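Local coordinates for protein-L-isoaspartate(D-aspartate) O-methyltransferase (Sulfolobus tokodaii, PDB 1VBF) that probably methylates L-isoaspartyl residues in age-damaged proteins, using S-adenosyl-L-methionine as methyl donor, and so contributes to their repair or degradation, at residues Glu5-Lys10 with Ala55-Ile60; Ile88-Asp93 with Ser113-Ile118. All blocks are in the same frame, centred on the assembly; numbering follows the deposited sequence.

Contact 1: residues Glu5-Lys10 with Ala55-Ile60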
ATOM      1  N   GLU B   5      -2.950 -40.615   8.824  1.00 37.91           N
ATOM      2  CA  GLU B   5      -2.735 -41.539   7.711  1.00 37.01           C
ATOM      3  C   GLU B   5      -2.405 -40.773   6.418  1.00 36.61           C
ATOM      4  O   GLU B   5      -1.574 -41.229   5.644  1.00 34.11           O
ATOM      5  CB  GLU B   5      -3.966 -42.431   7.521  1.00 37.79           C
ATOM      6  CG  GLU B   5      -3.845 -43.537   6.451  1.00 40.53           C
ATOM      7  CD  GLU B   5      -3.995 -43.040   4.984  1.00 42.75           C
ATOM      8  OE1 GLU B   5      -4.737 -42.052   4.727  1.00 40.68           O
ATOM      9  OE2 GLU B   5      -3.387 -43.666   4.079  1.00 42.10           O
ATOM     10  N   GLU B   6      -3.039 -39.622   6.179  1.00 38.06           N
ATOM     11  CA  GLU B   6      -2.728 -38.835   4.975  1.00 40.97           C
ATOM     12  C   GLU B   6      -1.225 -38.515   4.965  1.00 40.58           C
ATOM     13  O   GLU B   6      -0.523 -38.733   3.968  1.00 40.83           O
ATOM     14  CB  GLU B   6      -3.423 -37.465   4.958  1.00 45.00           C
ATOM     15  CG  GLU B   6      -4.919 -37.389   5.183  1.00 52.46           C
ATOM     16  CD  GLU B   6      -5.460 -35.962   4.914  1.00 56.27           C
ATOM     17  OE1 GLU B   6      -5.524 -35.560   3.724  1.00 58.26           O
ATOM     18  OE2 GLU B   6      -5.804 -35.236   5.885  1.00 57.58           O
ATOM     19  N   ILE B   7      -0.765 -37.960   6.086  1.00 38.10           N
ATOM     20  CA  ILE B   7       0.614 -37.550   6.246  1.00 37.16           C
ATOM     21  C   ILE B   7       1.603 -38.701   6.177  1.00 37.30           C
ATOM     22  O   ILE B   7       2.669 -38.565   5.564  1.00 36.50           O
ATOM     23  CB  ILE B   7       0.824 -36.793   7.581  1.00 36.22           C
ATOM     24  CG1 ILE B   7      -0.144 -35.614   7.674  1.00 34.94           C
ATOM     25  CG2 ILE B   7       2.242 -36.261   7.660  1.00 33.29           C
ATOM     26  CD1 ILE B   7       0.046 -34.767   8.879  1.00 33.18           C
ATOM     27  N   LEU B   8       1.237 -39.825   6.791  1.00 37.25           N
ATOM     28  CA  LEU B   8       2.088 -41.012   6.837  1.00 37.58           C
ATOM     29  C   LEU B   8       2.303 -41.603   5.454  1.00 38.41           C
ATOM     30  O   LEU B   8       3.391 -42.052   5.123  1.00 38.72           O
ATOM     31  CB  LEU B   8       1.457 -42.054   7.757  1.00 37.59           C
ATOM     32  CG  LEU B   8       2.307 -43.155   8.389  1.00 37.43           C
ATOM     33  CD1 LEU B   8       1.380 -44.077   9.158  1.00 36.77           C
ATOM     34  CD2 LEU B   8       3.055 -43.942   7.341  1.00 37.89           C
ATOM     35  N   ARG B   9       1.256 -41.598   4.647  1.00 41.23           N
ATOM     36  CA  ARG B   9       1.302 -42.131   3.289  1.00 44.41           C
ATOM     37  C   ARG B   9       2.386 -41.424   2.453  1.00 44.12           C
ATOM     38  O   ARG B   9       3.079 -42.041   1.634  1.00 43.77           O
ATOM     39  CB  ARG B   9      -0.064 -41.916   2.628  1.00 49.28           C
ATOM     40  CG  ARG B   9      -0.577 -43.093   1.839  1.00 56.66           C
ATOM     41  CD  ARG B   9      -1.786 -42.712   0.992  1.00 63.54           C
ATOM     42  NE  ARG B   9      -1.412 -41.957  -0.208  1.00 69.71           N
ATOM     43  CZ  ARG B   9      -2.247 -41.653  -1.204  1.00 72.15           C
ATOM     44  NH1 ARG B   9      -3.520 -42.036  -1.155  1.00 71.94           N
ATOM     45  NH2 ARG B   9      -1.803 -40.979  -2.259  1.00 74.37           N
ATOM     46  N   LYS B  10       2.512 -40.121   2.677  1.00 42.86           N
ATOM     47  CA  LYS B  10       3.462 -39.280   1.963  1.00 41.34           C
ATOM     48  C   LYS B  10       4.930 -39.446   2.355  1.00 39.52           C
ATOM     49  O   LYS B  10       5.808 -39.161   1.544  1.00 39.31           O
ATOM     50  CB  LYS B  10       3.099 -37.809   2.167  1.00 43.27           C
ATOM     51  CG  LYS B  10       1.758 -37.349   1.627  1.00 44.71           C
ATOM     52  CD  LYS B  10       1.470 -35.959   2.194  1.00 47.84           C
ATOM     53  CE  LYS B  10       0.577 -35.128   1.290  1.00 50.59           C
ATOM     54  NZ  LYS B  10       0.624 -33.680   1.684  1.00 53.03           N
ATOM     55  N   ALA B  55       3.462 -26.192  11.644  1.00 34.60           N
ATOM     56  CA  ALA B  55       2.357 -27.037  11.243  1.00 32.30           C
ATOM     57  C   ALA B  55       2.897 -28.443  11.021  1.00 32.38           C
ATOM     58  O   ALA B  55       3.988 -28.625  10.450  1.00 31.56           O
ATOM     59  CB  ALA B  55       1.757 -26.517   9.976  1.00 32.49           C
ATOM     60  N   LEU B  56       2.123 -29.432  11.461  1.00 31.67           N
ATOM     61  CA  LEU B  56       2.525 -30.818  11.336  1.00 31.95           C
ATOM     62  C   LEU B  56       2.848 -31.194   9.907  1.00 33.26           C
ATOM     63  O   LEU B  56       3.844 -31.888   9.648  1.00 30.83           O
ATOM     64  CB  LEU B  56       1.436 -31.754  11.847  1.00 32.36           C
ATOM     65  CG  LEU B  56       1.842 -32.967  12.707  1.00 31.72           C
ATOM     66  CD1 LEU B  56       0.794 -34.066  12.553  1.00 31.35           C
ATOM     67  CD2 LEU B  56       3.186 -33.507  12.295  1.00 31.85           C
ATOM     68  N   ASN B  57       1.996 -30.762   8.980  1.00 34.88           N
ATOM     69  CA  ASN B  57       2.234 -31.087   7.587  1.00 36.88           C
ATOM     70  C   ASN B  57       3.577 -30.506   7.144  1.00 35.32           C
ATOM     71  O   ASN B  57       4.348 -31.147   6.428  1.00 35.08           O
ATOM     72  CB  ASN B  57       1.100 -30.561   6.716  1.00 43.95           C
ATOM     73  CG  ASN B  57       0.626 -31.603   5.678  1.00 53.16           C
ATOM     74  OD1 ASN B  57       1.392 -32.042   4.801  1.00 56.48           O
ATOM     75  ND2 ASN B  57      -0.647 -32.005   5.783  1.00 57.36           N
ATOM     76  N   LEU B  58       3.878 -29.296   7.589  1.00 32.85           N
ATOM     77  CA  LEU B  58       5.136 -28.681   7.219  1.00 30.09           C
ATOM     78  C   LEU B  58       6.306 -29.418   7.870  1.00 31.04           C
ATOM     79  O   LEU B  58       7.260 -29.817   7.172  1.00 29.36           O
ATOM     80  CB  LEU B  58       5.142 -27.224   7.646  1.00 27.44           C
ATOM     81  CG  LEU B  58       5.587 -26.227   6.586  1.00 24.50           C
ATOM     82  CD1 LEU B  58       5.968 -24.982   7.279  1.00 25.51           C
ATOM     83  CD2 LEU B  58       6.783 -26.720   5.820  1.00 23.86           C
ATOM     84  N   GLY B  59       6.232 -29.582   9.201  1.00 30.85           N
ATOM     85  CA  GLY B  59       7.274 -30.277   9.958  1.00 29.65           C
ATOM     86  C   GLY B  59       7.682 -31.661   9.442  1.00 28.74           C
ATOM     87  O   GLY B  59       8.873 -31.983   9.299  1.00 27.28           O
ATOM     88  N   ILE B  60       6.691 -32.491   9.154  1.00 27.67           N
ATOM     89  CA  ILE B  60       6.968 -33.833   8.656  1.00 28.01           C
ATOM     90  C   ILE B  60       7.631 -33.764   7.286  1.00 28.81           C
ATOM     91  O   ILE B  60       8.515 -34.578   6.959  1.00 27.41           O
ATOM     92  CB  ILE B  60       5.668 -34.664   8.582  1.00 26.33           C
ATOM     93  CG1 ILE B  60       5.021 -34.710   9.967  1.00 25.16           C
ATOM     94  CG2 ILE B  60       5.971 -36.071   8.108  1.00 24.35           C
ATOM     95  CD1 ILE B  60       6.010 -35.130  11.065  1.00 20.23           C
TER
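Ala55 O is gripped by one bond, from Gly59 N at 2.7 Å, a bond that closes the first turn of helix 56-65, with Ala55 itself in the N-cap position. This helix belongs to the Rossmann-like methyltransferase domain, and the N-terminal helix 4-10 packs beside it nearly parallel: the segment axes approach to 10.7 Å and cross at -18°. No hydrogen bond joins the two, so the pairing is held by apolar side chains. Ile7, buried and pointing toward the other helix, carries it. With CG1 beside its backbone N (chi1 -55°) and CG2 anti to that N, it spreads two branches over residues one turn apart. Ile7 CD1 meets Leu56 CD1 tip to tip at 3.8 Å as the two chains cross obliquely. Ile7 CG2 lies 3.8 Å from Ile60 CG2, with Ile60 crossing it at about a right angle, and also touches CB and CG1 of that residue. To one side of these contacts, Ile7 CG1 passes the Asn57 amide, 4.1 Å from Asn57 ND2. Phe20 of helix 14-22 packs on both Leu56 and Ile60, while Tyr83 and Leu87 of helix 83-91 add to the same apolar cluster. Thr41, from the intervening loop, touches Ile7 and shares a backbone hydrogen bond with Asn57, tying the loop to both helices. Lys10, solvent-exposed, reaches across, its chain extended beyond CG. It meets the Asn57 side chain at about a right angle, with Lys10 NZ 3.6 Å from Asn57 OD1.

Contact 2: residues Ile88-Asp93 with Ser113-Ile118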
ATOM      1  N   ILE B  88      13.254 -37.165  15.677  1.00 27.99           N
ATOM      2  CA  ILE B  88      14.622 -37.278  15.183  1.00 27.95           C
ATOM      3  C   ILE B  88      15.408 -38.266  16.065  1.00 30.55           C
ATOM      4  O   ILE B  88      16.121 -39.157  15.578  1.00 31.01           O
ATOM      5  CB  ILE B  88      15.314 -35.898  15.188  1.00 26.98           C
ATOM      6  CG1 ILE B  88      14.514 -34.927  14.319  1.00 25.35           C
ATOM      7  CG2 ILE B  88      16.766 -36.009  14.666  1.00 25.27           C
ATOM      8  CD1 ILE B  88      15.039 -33.523  14.342  1.00 23.73           C
ATOM      9  N   ALA B  89      15.264 -38.100  17.373  1.00 32.28           N
ATOM     10  CA  ALA B  89      15.927 -38.957  18.348  1.00 33.36           C
ATOM     11  C   ALA B  89      15.626 -40.438  18.071  1.00 34.59           C
ATOM     12  O   ALA B  89      16.484 -41.307  18.235  1.00 35.57           O
ATOM     13  CB  ALA B  89      15.466 -38.581  19.739  1.00 32.33           C
ATOM     14  N   GLU B  90      14.397 -40.726  17.665  1.00 34.30           N
ATOM     15  CA  GLU B  90      14.013 -42.091  17.341  1.00 33.45           C
ATOM     16  C   GLU B  90      14.844 -42.682  16.195  1.00 32.14           C
ATOM     17  O   GLU B  90      15.180 -43.852  16.206  1.00 33.81           O
ATOM     18  CB  GLU B  90      12.546 -42.131  16.938  1.00 32.75           C
ATOM     19  CG  GLU B  90      11.569 -41.777  18.040  1.00 37.64           C
ATOM     20  CD  GLU B  90      11.260 -42.948  18.966  1.00 39.90           C
ATOM     21  OE1 GLU B  90      11.397 -44.115  18.525  1.00 38.81           O
ATOM     22  OE2 GLU B  90      10.858 -42.695  20.127  1.00 40.80           O
ATOM     23  N   ILE B  91      15.200 -41.865  15.221  1.00 29.50           N
ATOM     24  CA  ILE B  91      15.902 -42.361  14.058  1.00 28.88           C
ATOM     25  C   ILE B  91      17.403 -42.307  14.167  1.00 31.66           C
ATOM     26  O   ILE B  91      18.127 -43.250  13.825  1.00 32.52           O
ATOM     27  CB  ILE B  91      15.506 -41.511  12.798  1.00 26.76           C
ATOM     28  CG1 ILE B  91      13.994 -41.522  12.615  1.00 24.59           C
ATOM     29  CG2 ILE B  91      16.297 -41.963  11.542  1.00 20.74           C
ATOM     30  CD1 ILE B  91      13.514 -40.448  11.682  1.00 26.26           C
ATOM     31  N   VAL B  92      17.853 -41.156  14.626  1.00 34.25           N
ATOM     32  CA  VAL B  92      19.262 -40.840  14.699  1.00 35.80           C
ATOM     33  C   VAL B  92      20.063 -41.324  15.928  1.00 35.84           C
ATOM     34  O   VAL B  92      19.498 -41.737  16.935  1.00 33.85           O
ATOM     35  CB  VAL B  92      19.381 -39.299  14.490  1.00 35.60           C
ATOM     36  CG1 VAL B  92      20.097 -38.640  15.655  1.00 36.35           C
ATOM     37  CG2 VAL B  92      20.061 -39.018  13.161  1.00 36.06           C
ATOM     38  N   ASP B  93      21.388 -41.287  15.819  1.00 37.36           N
ATOM     39  CA  ASP B  93      22.224 -41.692  16.934  1.00 38.53           C
ATOM     40  C   ASP B  93      22.079 -40.655  18.041  1.00 38.22           C
ATOM     41  O   ASP B  93      21.500 -40.933  19.090  1.00 38.51           O
ATOM     42  CB  ASP B  93      23.690 -41.792  16.519  1.00 40.94           C
ATOM     43  CG  ASP B  93      24.579 -42.200  17.673  1.00 44.60           C
ATOM     44  OD1 ASP B  93      25.821 -42.076  17.589  1.00 45.92           O
ATOM     45  OD2 ASP B  93      24.018 -42.652  18.691  1.00 49.45           O
ATOM     46  N   SER B 113      12.263 -36.947  28.657  1.00 49.92           N
ATOM     47  CA  SER B 113      12.950 -37.846  29.585  1.00 49.87           C
ATOM     48  C   SER B 113      13.178 -39.243  29.006  1.00 49.19           C
ATOM     49  O   SER B 113      14.260 -39.809  29.129  1.00 50.82           O
ATOM     50  CB  SER B 113      12.151 -37.938  30.881  1.00 49.53           C
ATOM     51  OG  SER B 113      10.843 -38.394  30.608  1.00 52.60           O
ATOM     52  N   TYR B 114      12.154 -39.792  28.378  1.00 47.80           N
ATOM     53  CA  TYR B 114      12.243 -41.110  27.769  1.00 46.77           C
ATOM     54  C   TYR B 114      13.429 -41.266  26.816  1.00 43.91           C
ATOM     55  O   TYR B 114      13.736 -42.368  26.363  1.00 44.86           O
ATOM     56  CB  TYR B 114      10.953 -41.386  26.998  1.00 49.95           C
ATOM     57  CG  TYR B 114      11.041 -42.519  25.999  1.00 53.34           C
ATOM     58  CD1 TYR B 114      11.089 -43.850  26.419  1.00 55.70           C
ATOM     59  CD2 TYR B 114      11.050 -42.260  24.624  1.00 55.02           C
ATOM     60  CE1 TYR B 114      11.136 -44.903  25.485  1.00 57.83           C
ATOM     61  CE2 TYR B 114      11.102 -43.297  23.684  1.00 55.87           C
ATOM     62  CZ  TYR B 114      11.141 -44.612  24.116  1.00 58.07           C
ATOM     63  OH  TYR B 114      11.181 -45.631  23.188  1.00 58.37           O
ATOM     64  N   TYR B 115      14.097 -40.174  26.488  1.00 39.47           N
ATOM     65  CA  TYR B 115      15.199 -40.289  25.548  1.00 37.01           C
ATOM     66  C   TYR B 115      16.546 -40.126  26.218  1.00 36.32           C
ATOM     67  O   TYR B 115      16.686 -39.361  27.172  1.00 37.00           O
ATOM     68  CB  TYR B 115      15.025 -39.253  24.415  1.00 36.88           C
ATOM     69  CG  TYR B 115      13.824 -39.509  23.515  1.00 33.03           C
ATOM     70  CD1 TYR B 115      13.922 -40.388  22.433  1.00 33.41           C
ATOM     71  CD2 TYR B 115      12.578 -38.942  23.798  1.00 29.25           C
ATOM     72  CE1 TYR B 115      12.799 -40.704  21.652  1.00 34.27           C
ATOM     73  CE2 TYR B 115      11.447 -39.253  23.038  1.00 30.87           C
ATOM     74  CZ  TYR B 115      11.564 -40.139  21.961  1.00 33.11           C
ATOM     75  OH  TYR B 115      10.463 -40.506  21.213  1.00 31.32           O
ATOM     76  N   ASN B 116      17.545 -40.837  25.720  1.00 34.84           N
ATOM     77  CA  ASN B 116      18.875 -40.744  26.287  1.00 34.95           C
ATOM     78  C   ASN B 116      19.879 -40.291  25.237  1.00 34.98           C
ATOM     79  O   ASN B 116      21.091 -40.393  25.434  1.00 34.59           O
ATOM     80  CB  ASN B 116      19.277 -42.103  26.862  1.00 38.45           C
ATOM     81  CG  ASN B 116      19.931 -43.033  25.828  1.00 43.12           C
ATOM     82  OD1 ASN B 116      19.505 -43.116  24.664  1.00 46.40           O
ATOM     83  ND2 ASN B 116      20.968 -43.753  26.261  1.00 44.28           N
ATOM     84  N   ASN B 117      19.376 -39.785  24.113  1.00 34.59           N
ATOM     85  CA  ASN B 117      20.256 -39.343  23.040  1.00 34.05           C
ATOM     86  C   ASN B 117      19.962 -37.935  22.546  1.00 34.99           C
ATOM     87  O   ASN B 117      20.265 -37.595  21.396  1.00 36.10           O
ATOM     88  CB  ASN B 117      20.219 -40.334  21.866  1.00 31.94           C
ATOM     89  CG  ASN B 117      18.888 -40.346  21.135  1.00 31.20           C
ATOM     90  OD1 ASN B 117      17.839 -40.036  21.709  1.00 31.67           O
ATOM     91  ND2 ASN B 117      18.924 -40.724  19.867  1.00 27.32           N
ATOM     92  N   ILE B 118      19.409 -37.113  23.436  1.00 34.99           N
ATOM     93  CA  ILE B 118      19.067 -35.726  23.126  1.00 34.25           C
ATOM     94  C   ILE B 118      19.709 -34.727  24.108  1.00 34.40           C
ATOM     95  O   ILE B 118      19.334 -34.668  25.276  1.00 34.51           O
ATOM     96  CB  ILE B 118      17.541 -35.494  23.189  1.00 32.95           C
ATOM     97  CG1 ILE B 118      16.799 -36.463  22.282  1.00 30.71           C
ATOM     98  CG2 ILE B 118      17.214 -34.062  22.817  1.00 34.42           C
ATOM     99  CD1 ILE B 118      15.276 -36.349  22.456  1.00 29.75           C
TER
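The Tyr115 ring has Tyr114 CD2 over one face, 3.4 Å above its plane and offset toward the rim, and the Glu90 carboxylate at its edge; the Tyr114 ring has Glu90 OE2 and Tyr115 CE2 at its own edge. These side chains fasten the loop before strand 118-122 to the C-terminal end of helix 83-91 in the Rossmann-like fold. Glu90 bends at chi2 to bring its carboxylate, turned 90° from the Tyr115 ring, up to the phenol. Tyr115 OH donates to the anti lone pair of Glu90 OE2 at 2.5 Å, which leaves Glu90 OE1 to its salt bridge with Lys22. Lys22 also hydrogen-bonds Tyr114 OH, so one ammonium links both sides of the contact and would be expected to stabilise the charged carboxylate. Beside this pair, Ala89 CB touches both Tyr115 CD1, at 3.6 Å, and Ile118 CD1, at 3.5 Å. Asn117 binds backbone carbonyls at and just beyond the last turn of the helix. Its CG takes the crowded position between backbone N and carbonyl carbon (chi1 68°), which aims the amide at the turn 89-93. Asn117 ND2 donates to Ala89 O at 3.0 Å, nearly straight (167°) and on a lone pair in the carbonyl plane. The same Asn117 ND2 also gives a bond to Asp93 O at 2.7 Å, approaching from above the plane of the Asp93 carbonyl.

Both segments of contact 1 come earlier in the chain than either segment of contact 2. Their centres lie 20 Å apart and the nearest atoms about 8 Å, without touching. Helix 83-91 connects them: residues near its start and middle pack on helix 56-65 of contact 1, and its last turn forms part of contact 2. Helix 14-22 likewise borders both, through Phe20 at contact 1 and Ala19 and Lys22 at contact 2. Contact 1 thus adds the N-terminal helix to the helices flanking the mixed sheet, whereas contact 2 sits near its outer strand 118-122. Both lie inside one methyltransferase domain, and no other subunit touches them.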